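Side-chain contacts in GH62 arabinofuranosidase (Podospora anserina, PDB 4N4B), which probably hydrolyses terminal alpha-L-arabinofuranosyl residues of the hemicellulose xylan, as a secreted, calcium-containing glycoside hydrolase of family 62: residues Val232-Thr237 against Trp242-Thr247; Thr24-Thr29 against Cys303-Met308; Thr51-Asn56 against Lys114-Val119. All blocks are in the same frame, centred on the assembly; numbering follows the deposited sequence.

Contact 1: Val232-Thr237 against Trp242-Thr247; sequences VEAIGT and WFRSWT
Trp242 receives the methyl of Ala234 over one face of its indole, a CH-pi contact centred near the five-membered ring, with Ala234 CB 3.5 Å from Trp242 NE1. Arg244 CG lies over that same face, likewise toward the rim. At the indole edge, near its plane, lie the carbonyl carbon of Ile235, Gly236 N and a water that accepts from Trp242 NE1 at 3.1 Å and probably donates to Ile235 O, 2.8 Å away; the water satisfies the pyrrole N-H and ties the ring to the departing end of strand 228-235. The ring reaches this place because Trp242 CG stands between its backbone N and carbonyl carbon (chi1 63°), turning the indole back over the partner strand.

On the other side of the sheet, Glu233 CB makes an off-centre CH-pi contact with the Phe243 ring, 3.8 Å from Phe243 CE1. The extended chain carries the Glu233 carboxylate past the ring to Ser284, to Arg241 and to the backbone N of His285, a residue of the calcium site. Back on the face that carries Trp242, Val232 CG2 meets Trp246 CZ3 at 3.9 Å, while Trp246 CZ2 lies over one face of the Arg244 guanidinium. That group is itself gripped by Asp209 and by the carbonyls of Asn260 and Asp213.

Between these two layers of side chains the backbones pair antiparallel. Two hydrogen-bonded pairs, Val232 with Arg244 and Ala234 with Trp242, flank the non-hydrogen-bonded pair Glu233 with Phe243; the Arg244 N to Val232 O bond is almost straight (178°). The segments belong to a beta hairpin forming the two middle strands of a four-stranded propeller blade, with strand 216-222 beside 228-235 and the short strand 256-257 beside 241-248.

Contact 2: Thr24-Thr29 against Cys303-Met308; sequences TTWQWT and CNIRFM
Ile305 meets two tryptophans at once, presenting a different branch to each. Its CD1 comes up to the edge of the Trp26 indole, close to the ring plane, and lies 3.8 Å from Trp26 CH2; the two side chains cross at about a right angle. Its CG2 also sits at the benzene edge of Trp28, near the ring plane, 3.8 Å from Trp28 CH2, the side chains here being inclined rather than perpendicular. The torsion of Ile305 accounts for this division of labour: with CG2 anti to the backbone N and CG1 anti to the carbonyl carbon (chi1 -65°), the branches diverge toward separate rings. Phe307 adds a looser touch, its CB 4.2 Å from Trp28 CZ3, before its own ring leads off in another direction.

Both indoles are positioned from outside the pair. Trp26 stacks on His332, and Trp28 donates its NE1 hydrogen to the carbonyl of Trp266, which helps to hold the turn of the ring whose far edge faces Ile305. Within segment 303-308, Arg306 turns back on its own chain: NH1 donates in the guanidinium plane to Asn304 O at 2.8 Å. Cys303, a little upstream, is tethered to Cys337 by a disulfide.

The backbones stay apart, the nearest alpha carbons, those of Trp28 and Arg306, being 9.0 Å from each other, because strand 326-332 runs between strands 28-30 and 306-311. One sheet thus combines a strand from near the N-terminus with strands from the C-terminal part of the chain, an arrangement consistent with the molecular velcro closure of beta-propellers.

Contact 3: Thr51-Asn56 against Lys114-Val119; sequences TIILIN and KLWYLV
Ile53 and Ile55 pack on Trp116 in an apolar contact between two successive blades of a five-bladed beta-propeller, the fold of this glycosidase. The isoleucines lie on strand 46-55, at one border of the first four-stranded sheet; the tryptophan lies on strand 115-121, the second strand of the next. What joins the sheets here is side chain on side chain: the closest alpha carbons, those of Ile53 and Trp116, are 11.9 Å apart, and the tryptophan side chain covers about half of that gap and the isoleucine much of the remainder.

Trp116 does so with CG anti to the carbonyl carbon (chi1 -63°), sending the six-membered part of the ring toward the neighbouring blade. Ile53 crosses it obliquely, whereas Ile55 arrives from the opposing direction, its CD1 reaching the six-membered part of the indole at Trp116 CH2 and CZ2. In Ile53 the CG1 branch occupies the crowded position between the backbone N and the carbonyl carbon (chi1 68°), and this extends CD1 to the ring. The Ile53 side chain also touches Ile133 and Arg290, while Trp109 of strand 103-110 meets the Trp116 ring edge-to-face. A bound HEPES buffer molecule lies about 4 Å from the Trp116 side chain at the nearest atoms.

With an alanine in place of Trp116, a gap is likely to open between the blades, both isoleucine methyls losing their aromatic partner and Trp109 its ring contact. A polar link runs alongside: Thr51 OG1 is hydrogen-bonded to the backbone N of Val107, on strand 103-110.

Both terminal methyls converge on one ring atom, Trp116 CH2, which lies 3.9 Å from Ile53 CD1 and 3.9 Å from Ile55 CD1; the closest approach of all is Ile53 CD1 to Trp116 CZ3, 3.6 Å.

The three contacts illustrate three levels at which a propeller is held together: within a blade (contact 1), across the sheet that unites the chain's two ends (contact 2) and between blades (contact 3). Contact 2 spans nearly the whole chain and encloses the others, contact 3 coming first and contact 1 later. Contacts 1 and 2 have centres 14 Å apart and touch where the Phe243 and Phe307 rings meet edge-to-face, each side chain about 8 Å from the bound calcium. Contact 3 lies 21 Å from contact 2 and 25 Å from contact 1, centre to centre. Met308 nevertheless packs on Ile52, and Arg306 on Leu54, so the closing sheet abuts the first blade and completes the ring.

Contact 1: Val232-Thr237 against Trp242-Thr247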
loop_
_atom_site.group_PDB
_atom_site.type_symbol
_atom_site.label_atom_id
_atom_site.label_comp_id
_atom_site.label_asym_id
_atom_site.label_seq_id
_atom_site.Cartn_x
_atom_site.Cartn_y
_atom_site.Cartn_z
ATOM N N VAL A 232 2.366 9.134 1.506
ATOM C CA VAL A 232 3.621 8.647 0.985
ATOM C C VAL A 232 4.610 8.393 2.096
ATOM O O VAL A 232 4.675 9.142 3.042
ATOM C CB VAL A 232 4.213 9.706 -0.064
ATOM C CG1 VAL A 232 5.445 9.076 -0.694
ATOM C CG2 VAL A 232 3.186 9.987 -1.187
ATOM N N GLU A 233 5.358 7.266 1.951
ATOM C CA GLU A 233 6.385 6.907 2.927
ATOM C C GLU A 233 7.654 7.719 2.634
ATOM O O GLU A 233 8.065 7.885 1.481
ATOM C CB GLU A 233 6.609 5.413 2.842
ATOM C CG GLU A 233 7.557 4.893 3.935
ATOM C CD GLU A 233 7.786 3.416 3.935
ATOM O OE1 GLU A 233 6.981 2.662 3.336
ATOM O OE2 GLU A 233 8.810 2.974 4.555
ATOM N N ALA A 234 8.271 8.092 3.746
ATOM C CA ALA A 234 9.509 8.848 3.749
ATOM C C ALA A 234 10.533 8.217 4.696
ATOM O O ALA A 234 10.198 7.334 5.500
ATOM C CB ALA A 234 9.184 10.266 4.157
ATOM N N ILE A 235 11.804 8.633 4.569
ATOM C CA ILE A 235 12.931 8.156 5.395
ATOM C C ILE A 235 13.358 9.352 6.207
ATOM O O ILE A 235 13.829 10.329 5.597
ATOM C CB ILE A 235 14.038 7.545 4.585
ATOM C CG1 ILE A 235 13.559 6.465 3.586
ATOM C CG2 ILE A 235 15.154 7.104 5.494
ATOM C CD1 ILE A 235 14.660 5.841 2.709
ATOM N N GLY A 236 13.230 9.350 7.511
ATOM C CA GLY A 236 13.495 10.521 8.334
ATOM C C GLY A 236 15.009 10.720 8.546
ATOM O O GLY A 236 15.815 9.897 8.202
ATOM N N THR A 237 15.274 11.891 9.137
ATOM C CA THR A 237 16.672 12.210 9.521
ATOM C C THR A 237 17.271 11.185 10.445
ATOM O O THR A 237 18.499 10.874 10.297
ATOM C CB THR A 237 16.700 13.595 10.159
ATOM O OG1 THR A 237 15.709 13.658 11.190
ATOM C CG2 THR A 237 16.277 14.504 9.111
ATOM N N TRP A 242 8.518 6.739 7.958
ATOM C CA TRP A 242 7.356 7.433 8.427
ATOM C C TRP A 242 6.478 7.822 7.248
ATOM O O TRP A 242 6.891 7.699 6.088
ATOM C CB TRP A 242 7.737 8.664 9.246
ATOM C CG TRP A 242 8.487 9.754 8.569
ATOM C CD1 TRP A 242 9.744 9.648 7.992
ATOM C CD2 TRP A 242 7.990 11.041 8.243
ATOM N NE1 TRP A 242 10.095 10.881 7.456
ATOM C CE2 TRP A 242 9.036 11.746 7.610
ATOM C CE3 TRP A 242 6.803 11.720 8.521
ATOM C CZ2 TRP A 242 8.892 13.060 7.176
ATOM C CZ3 TRP A 242 6.691 13.057 8.168
ATOM C CH2 TRP A 242 7.740 13.709 7.485
ATOM N N PHE A 243 5.285 8.315 7.531
ATOM C CA PHE A 243 4.309 8.709 6.509
ATOM C C PHE A 243 4.037 10.222 6.569
ATOM O O PHE A 243 3.757 10.804 7.629
ATOM C CB PHE A 243 2.991 7.932 6.663
ATOM C CG PHE A 243 3.092 6.583 6.040
ATOM C CD1 PHE A 243 2.894 6.344 4.682
ATOM C CD2 PHE A 243 3.470 5.522 6.861
ATOM C CE1 PHE A 243 3.042 5.034 4.178
ATOM C CE2 PHE A 243 3.616 4.275 6.313
ATOM C CZ PHE A 243 3.457 4.059 4.982
ATOM N N ARG A 244 3.960 10.752 5.346
ATOM C CA ARG A 244 3.508 12.131 5.085
ATOM C C ARG A 244 2.189 12.071 4.359
ATOM O O ARG A 244 1.838 11.116 3.684
ATOM C CB ARG A 244 4.522 12.724 4.129
ATOM C CG ARG A 244 5.918 12.757 4.641
ATOM C CD ARG A 244 6.921 13.461 3.732
ATOM N NE ARG A 244 6.677 14.908 3.719
ATOM C CZ ARG A 244 6.975 15.693 2.721
ATOM N NH1 ARG A 244 7.481 15.252 1.618
ATOM N NH2 ARG A 244 6.687 16.985 2.843
ATOM N N SER A 245 1.393 13.131 4.544
ATOM C CA SER A 245 0.027 13.234 4.015
ATOM C C SER A 245 -0.309 14.613 3.427
ATOM O O SER A 245 0.222 15.687 3.853
ATOM C CB SER A 245 -0.955 12.969 5.104
ATOM O OG SER A 245 -0.916 13.823 6.227
ATOM N N TRP A 246 -1.174 14.532 2.435
ATOM C CA TRP A 246 -1.680 15.723 1.701
ATOM C C TRP A 246 -3.125 15.439 1.377
ATOM O O TRP A 246 -3.647 14.309 1.338
ATOM C CB TRP A 246 -0.957 15.900 0.379
ATOM C CG TRP A 246 0.495 16.194 0.420
ATOM C CD1 TRP A 246 1.168 17.427 0.180
ATOM C CD2 TRP A 246 1.598 15.272 0.616
ATOM N NE1 TRP A 246 2.447 17.300 0.271
ATOM C CE2 TRP A 246 2.805 15.985 0.526
ATOM C CE3 TRP A 246 1.647 13.870 0.837
ATOM C CZ2 TRP A 246 4.056 15.381 0.581
ATOM C CZ3 TRP A 246 2.844 13.269 0.931
ATOM C CH2 TRP A 246 4.046 13.998 0.817
ATOM N N THR A 247 -3.868 16.515 1.097
ATOM C CA THR A 247 -5.209 16.432 0.551
ATOM C C THR A 247 -5.396 17.223 -0.760
ATOM O O THR A 247 -4.640 18.062 -1.065
ATOM C CB THR A 247 -6.306 16.830 1.544
ATOM O OG1 THR A 247 -6.198 18.208 1.872
ATOM C CG2 THR A 247 -6.234 15.975 2.791
HETATM O O HOH W 1 11.980 12.420 5.472
#

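Contact 2: Thr24-Thr29 against Cys303-Met308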
loop_
_atom_site.group_PDB
_atom_site.type_symbol
_atom_site.label_atom_id
_atom_site.label_comp_id
_atom_site.label_asym_id
_atom_site.label_seq_id
_atom_site.Cartn_x
_atom_site.Cartn_y
_atom_site.Cartn_z
ATOM N N THR A 24 -5.632 18.019 11.308
ATOM C CA THR A 24 -4.320 18.402 10.853
ATOM C C THR A 24 -3.148 17.759 11.668
ATOM O O THR A 24 -2.043 17.599 11.122
ATOM C CB THR A 24 -4.185 19.935 10.781
ATOM O OG1 THR A 24 -4.333 20.452 12.089
ATOM C CG2 THR A 24 -5.303 20.504 9.950
ATOM N N THR A 25 -3.399 17.352 12.940
ATOM C CA THR A 25 -2.408 16.523 13.727
ATOM C C THR A 25 -3.072 15.169 14.006
ATOM O O THR A 25 -4.270 14.980 14.152
ATOM C CB THR A 25 -1.982 17.172 15.052
ATOM O OG1 THR A 25 -2.962 16.937 16.107
ATOM C CG2 THR A 25 -1.547 18.604 14.876
ATOM N N TRP A 26 -2.192 14.164 14.056
ATOM C CA TRP A 26 -2.623 12.775 14.137
ATOM C C TRP A 26 -1.965 12.087 15.342
ATOM O O TRP A 26 -0.807 12.315 15.626
ATOM C CB TRP A 26 -2.134 12.014 12.842
ATOM C CG TRP A 26 -2.916 12.460 11.619
ATOM C CD1 TRP A 26 -2.847 13.686 11.046
ATOM C CD2 TRP A 26 -3.991 11.763 11.010
ATOM N NE1 TRP A 26 -3.775 13.764 10.047
ATOM C CE2 TRP A 26 -4.503 12.634 9.997
ATOM C CE3 TRP A 26 -4.564 10.514 11.187
ATOM C CZ2 TRP A 26 -5.573 12.270 9.192
ATOM C CZ3 TRP A 26 -5.587 10.139 10.365
ATOM C CH2 TRP A 26 -6.145 11.065 9.412
ATOM N N GLN A 27 -2.743 11.188 15.934
ATOM C CA GLN A 27 -2.292 10.351 17.055
ATOM C C GLN A 27 -2.803 8.953 16.884
ATOM O O GLN A 27 -3.950 8.748 16.464
ATOM C CB GLN A 27 -2.766 10.909 18.411
ATOM C CG GLN A 27 -2.429 12.389 18.687
ATOM C CD GLN A 27 -0.957 12.742 18.805
ATOM O OE1 GLN A 27 -0.502 13.872 18.550
ATOM N NE2 GLN A 27 -0.205 11.764 19.134
ATOM N N TRP A 28 -1.979 7.969 17.256
ATOM C CA TRP A 28 -2.233 6.539 17.054
ATOM C C TRP A 28 -1.926 5.674 18.234
ATOM O O TRP A 28 -1.026 5.997 18.999
ATOM C CB TRP A 28 -1.416 6.063 15.881
ATOM C CG TRP A 28 -1.543 6.758 14.599
ATOM C CD1 TRP A 28 -0.754 7.784 14.194
ATOM C CD2 TRP A 28 -2.431 6.463 13.512
ATOM N NE1 TRP A 28 -1.141 8.216 12.934
ATOM C CE2 TRP A 28 -2.117 7.363 12.472
ATOM C CE3 TRP A 28 -3.430 5.476 13.305
ATOM C CZ2 TRP A 28 -2.815 7.333 11.263
ATOM C CZ3 TRP A 28 -4.074 5.427 12.094
ATOM C CH2 TRP A 28 -3.766 6.394 11.117
ATOM N N THR A 29 -2.611 4.565 18.314
ATOM C CA THR A 29 -2.264 3.453 19.209
ATOM C C THR A 29 -1.896 2.265 18.324
ATOM O O THR A 29 -2.692 1.890 17.406
ATOM C CB THR A 29 -3.509 3.073 20.024
ATOM O OG1 THR A 29 -3.659 4.077 21.048
ATOM C CG2 THR A 29 -3.375 1.670 20.666
ATOM N N CYS A 303 -13.772 8.613 10.048
ATOM C CA CYS A 303 -14.139 8.564 11.497
ATOM C C CYS A 303 -13.614 7.334 12.230
ATOM O O CYS A 303 -13.687 7.269 13.455
ATOM C CB CYS A 303 -15.661 8.678 11.636
ATOM S SG CYS A 303 -16.373 10.088 10.644
ATOM N N ASN A 304 -13.081 6.364 11.451
ATOM C CA ASN A 304 -12.684 5.112 12.013
ATOM C C ASN A 304 -11.477 4.528 11.260
ATOM O O ASN A 304 -11.561 3.389 10.780
ATOM C CB ASN A 304 -13.864 4.133 11.959
ATOM C CG ASN A 304 -15.017 4.576 12.835
ATOM O OD1 ASN A 304 -14.974 4.418 14.061
ATOM N ND2 ASN A 304 -16.059 5.103 12.195
ATOM N N ILE A 305 -10.437 5.317 11.157
ATOM C CA ILE A 305 -9.210 4.885 10.440
ATOM C C ILE A 305 -8.375 3.874 11.258
ATOM O O ILE A 305 -8.020 4.189 12.379
ATOM C CB ILE A 305 -8.384 6.069 10.003
ATOM C CG1 ILE A 305 -9.113 6.897 8.971
ATOM C CG2 ILE A 305 -7.035 5.571 9.429
ATOM C CD1 ILE A 305 -8.537 8.203 8.716
ATOM N N ARG A 306 -8.100 2.720 10.668
ATOM C CA ARG A 306 -7.099 1.817 11.176
ATOM C C ARG A 306 -6.216 1.496 9.966
ATOM O O ARG A 306 -6.678 1.417 8.799
ATOM C CB ARG A 306 -7.777 0.536 11.645
ATOM C CG ARG A 306 -8.772 0.699 12.841
ATOM C CD ARG A 306 -10.147 0.942 12.374
ATOM N NE ARG A 306 -10.717 -0.298 11.852
ATOM C CZ ARG A 306 -11.684 -0.409 10.949
ATOM N NH1 ARG A 306 -12.282 0.697 10.360
ATOM N NH2 ARG A 306 -12.086 -1.605 10.629
ATOM N N PHE A 307 -4.935 1.349 10.234
ATOM C CA PHE A 307 -3.890 1.299 9.183
ATOM C C PHE A 307 -3.023 0.066 9.491
ATOM O O PHE A 307 -2.382 0.006 10.584
ATOM C CB PHE A 307 -3.105 2.575 9.174
ATOM C CG PHE A 307 -2.037 2.709 8.108
ATOM C CD1 PHE A 307 -2.352 3.111 6.812
ATOM C CD2 PHE A 307 -0.695 2.563 8.426
ATOM C CE1 PHE A 307 -1.379 3.331 5.862
ATOM C CE2 PHE A 307 0.283 2.768 7.479
ATOM C CZ PHE A 307 -0.024 3.108 6.157
ATOM N N MET A 308 -3.059 -0.978 8.661
ATOM C CA MET A 308 -2.154 -2.099 8.800
ATOM C C MET A 308 -0.829 -1.650 8.261
ATOM O O MET A 308 -0.781 -1.143 7.145
ATOM C CB MET A 308 -2.696 -3.302 8.055
ATOM C CG MET A 308 -2.054 -4.584 8.543
ATOM S SD MET A 308 -2.594 -6.011 7.602
ATOM C CE MET A 308 -2.189 -7.350 8.664
#

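Contact 3: Thr51-Asn56 against Lys114-Val119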
loop_
_atom_site.group_PDB
_atom_site.type_symbol
_atom_site.label_atom_id
_atom_site.label_comp_id
_atom_site.label_asym_id
_atom_site.label_seq_id
_atom_site.Cartn_x
_atom_site.Cartn_y
_atom_site.Cartn_z
ATOM N N THR A 51 -2.069 -4.937 1.671
ATOM C CA THR A 51 -3.396 -4.341 1.258
ATOM C C THR A 51 -4.410 -5.089 2.047
ATOM O O THR A 51 -4.357 -6.294 2.237
ATOM C CB THR A 51 -3.550 -4.494 -0.258
ATOM O OG1 THR A 51 -4.809 -3.879 -0.665
ATOM C CG2 THR A 51 -3.579 -5.863 -0.774
ATOM N N ILE A 52 -5.425 -4.341 2.537
ATOM C CA ILE A 52 -6.425 -4.951 3.454
ATOM C C ILE A 52 -7.789 -4.326 3.250
ATOM O O ILE A 52 -7.968 -3.114 3.267
ATOM C CB ILE A 52 -5.932 -4.793 4.916
ATOM C CG1 ILE A 52 -6.962 -5.375 5.854
ATOM C CG2 ILE A 52 -5.558 -3.373 5.252
ATOM C CD1 ILE A 52 -6.448 -5.591 7.254
ATOM N N ILE A 53 -8.754 -5.217 3.228
ATOM C CA ILE A 53 -10.200 -4.876 3.169
ATOM C C ILE A 53 -10.901 -5.734 4.172
ATOM O O ILE A 53 -10.454 -6.710 4.655
ATOM C CB ILE A 53 -10.791 -4.958 1.744
ATOM C CG1 ILE A 53 -10.808 -6.366 1.301
ATOM C CG2 ILE A 53 -10.098 -4.054 0.776
ATOM C CD1 ILE A 53 -11.546 -6.598 -0.013
ATOM N N LEU A 54 -12.091 -5.209 4.538
ATOM C CA LEU A 54 -12.969 -5.786 5.563
ATOM C C LEU A 54 -14.347 -5.938 4.945
ATOM O O LEU A 54 -14.907 -5.005 4.453
ATOM C CB LEU A 54 -13.001 -4.913 6.806
ATOM C CG LEU A 54 -13.887 -5.361 7.966
ATOM C CD1 LEU A 54 -13.531 -6.707 8.437
ATOM C CD2 LEU A 54 -13.802 -4.364 9.109
ATOM N N ILE A 55 -14.831 -7.160 4.938
ATOM C CA ILE A 55 -16.189 -7.485 4.343
ATOM C C ILE A 55 -16.956 -8.225 5.464
ATOM O O ILE A 55 -16.660 -9.337 5.817
ATOM C CB ILE A 55 -16.062 -8.369 3.150
ATOM C CG1 ILE A 55 -15.137 -7.734 2.063
ATOM C CG2 ILE A 55 -17.462 -8.671 2.571
ATOM C CD1 ILE A 55 -14.865 -8.630 0.887
ATOM N N ASN A 56 -17.918 -7.509 6.002
ATOM C CA ASN A 56 -18.827 -8.061 7.025
ATOM C C ASN A 56 -18.103 -8.847 8.137
ATOM O O ASN A 56 -18.438 -10.018 8.418
ATOM C CB ASN A 56 -19.925 -8.859 6.299
ATOM C CG ASN A 56 -20.838 -7.946 5.486
ATOM O OD1 ASN A 56 -21.043 -6.792 5.846
ATOM N ND2 ASN A 56 -21.254 -8.398 4.347
ATOM N N LYS A 114 -17.166 -6.729 -12.628
ATOM C CA LYS A 114 -17.510 -7.663 -11.609
ATOM C C LYS A 114 -16.412 -8.715 -11.372
ATOM O O LYS A 114 -16.482 -9.897 -11.353
ATOM C CB LYS A 114 -18.821 -8.414 -11.958
ATOM C CG LYS A 114 -19.977 -7.433 -11.899
ATOM C CD LYS A 114 -21.187 -8.288 -12.298
ATOM C CE LYS A 114 -22.337 -7.502 -12.928
ATOM N NZ LYS A 114 -22.833 -6.423 -12.038
ATOM N N LEU A 115 -15.199 -8.133 -11.175
ATOM C CA LEU A 115 -13.959 -8.880 -10.885
ATOM C C LEU A 115 -13.192 -8.078 -9.854
ATOM O O LEU A 115 -13.168 -6.855 -9.800
ATOM C CB LEU A 115 -13.063 -8.989 -12.090
ATOM C CG LEU A 115 -13.483 -9.895 -13.247
ATOM C CD1 LEU A 115 -12.568 -9.692 -14.446
ATOM C CD2 LEU A 115 -13.602 -11.350 -12.840
ATOM N N TRP A 116 -12.554 -8.888 -8.954
ATOM C CA TRP A 116 -11.524 -8.274 -8.118
ATOM C C TRP A 116 -10.256 -8.139 -8.970
ATOM O O TRP A 116 -9.896 -9.024 -9.727
ATOM C CB TRP A 116 -11.209 -9.236 -6.966
ATOM C CG TRP A 116 -12.374 -9.517 -6.034
ATOM C CD1 TRP A 116 -13.239 -10.536 -6.138
ATOM C CD2 TRP A 116 -12.776 -8.709 -4.923
ATOM N NE1 TRP A 116 -14.176 -10.424 -5.126
ATOM C CE2 TRP A 116 -13.951 -9.319 -4.360
ATOM C CE3 TRP A 116 -12.305 -7.539 -4.341
ATOM C CZ2 TRP A 116 -14.601 -8.759 -3.240
ATOM C CZ3 TRP A 116 -12.961 -7.029 -3.291
ATOM C CH2 TRP A 116 -14.120 -7.619 -2.766
ATOM N N TYR A 117 -9.584 -7.050 -8.699
ATOM C CA TYR A 117 -8.240 -6.724 -9.230
ATOM C C TYR A 117 -7.229 -6.772 -8.117
ATOM O O TYR A 117 -7.497 -6.240 -7.043
ATOM C CB TYR A 117 -8.213 -5.353 -9.944
ATOM C CG TYR A 117 -8.766 -5.409 -11.383
ATOM C CD1 TYR A 117 -10.115 -5.664 -11.628
ATOM C CD2 TYR A 117 -7.928 -5.240 -12.482
ATOM C CE1 TYR A 117 -10.581 -5.763 -12.922
ATOM C CE2 TYR A 117 -8.402 -5.357 -13.808
ATOM C CZ TYR A 117 -9.729 -5.610 -13.989
ATOM O OH TYR A 117 -10.226 -5.688 -15.309
ATOM N N LEU A 118 -6.060 -7.303 -8.433
ATOM C CA LEU A 118 -4.867 -7.230 -7.617
ATOM C C LEU A 118 -3.774 -6.557 -8.456
ATOM O O LEU A 118 -3.401 -7.096 -9.448
ATOM C CB LEU A 118 -4.492 -8.620 -7.172
ATOM C CG LEU A 118 -3.442 -8.704 -5.981
ATOM C CD1 LEU A 118 -4.137 -8.287 -4.702
ATOM C CD2 LEU A 118 -2.871 -10.109 -5.914
ATOM N N VAL A 119 -3.404 -5.347 -7.999
ATOM C CA VAL A 119 -2.378 -4.542 -8.673
ATOM C C VAL A 119 -1.105 -4.717 -7.917
ATOM O O VAL A 119 -1.096 -4.731 -6.688
ATOM C CB VAL A 119 -2.859 -3.099 -8.684
ATOM C CG1 VAL A 119 -1.811 -2.090 -9.158
ATOM C CG2 VAL A 119 -4.108 -2.983 -9.629
#